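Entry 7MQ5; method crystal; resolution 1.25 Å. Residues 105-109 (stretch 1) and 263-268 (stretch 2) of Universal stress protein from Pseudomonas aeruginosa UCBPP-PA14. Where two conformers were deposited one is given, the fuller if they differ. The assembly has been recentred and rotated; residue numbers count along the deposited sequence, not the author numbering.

Stretch 1 105-109: KAILT
Stretch 2 (263-268) VLDTLE

What backbone shapes bring the two stretches together? Stretch 1 has no regular helix or strand. Lys105 and Ala106 are compact, with phi/psi of -64/-23 and -91/-11, and the chain then opens out at Ile107 (-73/125), Leu108 (-73/152) and Thr109 (-74/158). Stretch 2 begins in the last part of a helix, with Val263 at -60/-45 and Leu264 at -63/-30; Asp265 follows at -89/0, Thr266 at -121/-38, Leu267 at -61/146 and Glu268 at -102/-13. The carbonyl O of Val263 accepts two backbone hydrogen bonds, from Thr266 N at 3.0 Å and from Leu267 N at 2.9 Å, and so holds the turn together. The register is set by Ile107 and Asp265, whose CA atoms lie 4.4 Å apart, and the contact buries 301 Å² counted over both sides.

How does stretch 1 enter the contact? Lys105 does not touch stretch 2: its side chain, m, t, t, m from chi1 to chi4, leads away. Ala106 is the first residue to meet it, with its CA-to-CB bond pointing toward stretch 2. The small methyl settles against backbone carbonyls, with Ala106 CB 3.9 Å from Thr266 O and 4.1 Å from Leu267 O. Its own carbonyl brings Ala106 O to 3.3 Å from Asp265 O; both atoms are acceptors, so this is close packing without a hydrogen bond.

What does Ile107 contribute if its CA-to-CB bond points away? The side chain bends back. With chi1 at -54° and chi2 at -61°, both m, Ile107 CD1 comes to 3.6 Å from Asp265 O and 3.9 Å from Asp265 CB. The contact is one of van der Waals packing, a methyl laid along the backbone and first side-chain carbon of Asp265. Ile107 was deposited in two conformers, and this description follows one of them.

Where is the direct polar link? It lies at Leu108, whose backbone N donates a hydrogen bond to Asp265 OD1 at 2.9 Å, with a nearly straight N-H...O angle of 165°. Asp265 has chi1 of -89° and chi2 of -5°; its CA-to-CB bond points sideways, but the carboxylate end comes nearer to stretch 1. A water adds a second connection by donating to Leu108 O at 3.0 Å and to Asp265 OD2 at 2.8 Å, so the carboxylate engages both the amide and the carbonyl of Leu108, one directly and one through water.

How is the apolar side of the contact closed? Leu108, chi1 -57° (m) and chi2 -174° (t), sends its side chain to Leu264, placing Leu108 CD1 4.0 Å from Leu264 CB and Leu108 CG 3.7 Å from Leu264 O. Leu264 has chi1 at -91°, between wells, and chi2 at 157° (t). Both leucines are buried, which suits this apolar pairing. Thr109, chi1 72° (p), then turns away and caps a helix that starts just beyond the stretch.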

# COMPACT_ATOMS: atom_id res chain seq x y z
N LYS A 105 -2.70 6.10 -18.17
CA LYS A 105 -1.50 5.63 -17.43
C LYS A 105 -1.77 5.31 -15.95
O LYS A 105 -0.98 4.54 -15.41
CB LYS A 105 -0.37 6.66 -17.50
CG LYS A 105 0.22 6.90 -18.88
CD LYS A 105 1.35 7.90 -18.88
CE LYS A 105 1.95 8.14 -20.25
NZ LYS A 105 2.53 6.91 -20.83
N ALA A 106 -2.81 5.88 -15.32
CA ALA A 106 -3.01 5.64 -13.86
C ALA A 106 -3.92 4.44 -13.57
O ALA A 106 -3.93 3.98 -12.42
CB ALA A 106 -3.55 6.89 -13.20
N ILE A 107 -4.58 3.90 -14.59
CA ILE A 107 -5.55 2.77 -14.42
C ILE A 107 -4.82 1.46 -14.12
O ILE A 107 -3.98 1.04 -14.95
CB ILE A 107 -6.42 2.65 -15.69
CG1 ILE A 107 -7.11 3.97 -16.04
CG2 ILE A 107 -7.42 1.51 -15.56
CD1 ILE A 107 -8.05 4.49 -14.97
N LEU A 108 -5.16 0.79 -13.02
CA LEU A 108 -4.53 -0.51 -12.71
C LEU A 108 -5.09 -1.58 -13.66
O LEU A 108 -6.25 -1.46 -14.11
CB LEU A 108 -4.82 -0.91 -11.26
CG LEU A 108 -4.39 0.06 -10.17
CD1 LEU A 108 -4.61 -0.57 -8.81
CD2 LEU A 108 -2.94 0.51 -10.33
N THR A 109 -4.30 -2.60 -13.93
CA THR A 109 -4.77 -3.69 -14.81
C THR A 109 -5.79 -4.56 -14.07
O THR A 109 -5.83 -4.60 -12.85
CB THR A 109 -3.62 -4.58 -15.27
OG1 THR A 109 -3.16 -5.37 -14.17
CG2 THR A 109 -2.49 -3.77 -15.88
N VAL A 263 -9.57 5.97 -6.05
CA VAL A 263 -8.24 6.52 -5.68
C VAL A 263 -7.11 5.68 -6.32
O VAL A 263 -6.15 6.26 -6.87
CB VAL A 263 -8.14 6.61 -4.15
CG1 VAL A 263 -6.74 6.92 -3.66
CG2 VAL A 263 -9.15 7.61 -3.61
N LEU A 264 -7.21 4.36 -6.26
CA LEU A 264 -6.12 3.50 -6.80
C LEU A 264 -5.95 3.68 -8.31
O LEU A 264 -4.82 3.52 -8.79
CB LEU A 264 -6.42 2.04 -6.44
CG LEU A 264 -5.82 1.59 -5.12
CD1 LEU A 264 -6.57 0.39 -4.54
CD2 LEU A 264 -4.34 1.30 -5.29
N ASP A 265 -7.03 4.00 -9.01
CA ASP A 265 -7.00 4.19 -10.48
C ASP A 265 -6.67 5.64 -10.85
O ASP A 265 -6.60 5.92 -12.05
CB ASP A 265 -8.34 3.80 -11.11
CG ASP A 265 -8.47 2.34 -11.52
OD1 ASP A 265 -7.47 1.59 -11.42
OD2 ASP A 265 -9.58 1.97 -11.95
N THR A 266 -6.45 6.52 -9.86
CA THR A 266 -6.24 7.98 -10.12
C THR A 266 -4.88 8.45 -9.60
O THR A 266 -4.25 9.29 -10.22
CB THR A 266 -7.35 8.82 -9.46
OG1 THR A 266 -8.61 8.33 -9.92
CG2 THR A 266 -7.25 10.30 -9.75
N LEU A 267 -4.45 7.93 -8.45
CA LEU A 267 -3.20 8.43 -7.84
C LEU A 267 -2.01 8.21 -8.77
O LEU A 267 -1.95 7.16 -9.46
CB LEU A 267 -2.96 7.71 -6.52
CG LEU A 267 -3.87 8.11 -5.36
CD1 LEU A 267 -3.68 7.13 -4.21
CD2 LEU A 267 -3.60 9.53 -4.89
N GLU A 268 -1.07 9.15 -8.72
CA GLU A 268 0.22 9.06 -9.44
C GLU A 268 1.32 8.66 -8.45
O GLU A 268 2.41 8.33 -8.90
CB GLU A 268 0.51 10.38 -10.14
CG GLU A 268 -0.52 10.72 -11.21
CD GLU A 268 -0.28 11.98 -12.03
OE1 GLU A 268 0.30 12.94 -11.50
OE2 GLU A 268 -0.66 11.98 -13.22
O HOH W 1 -8.89 -0.28 -13.50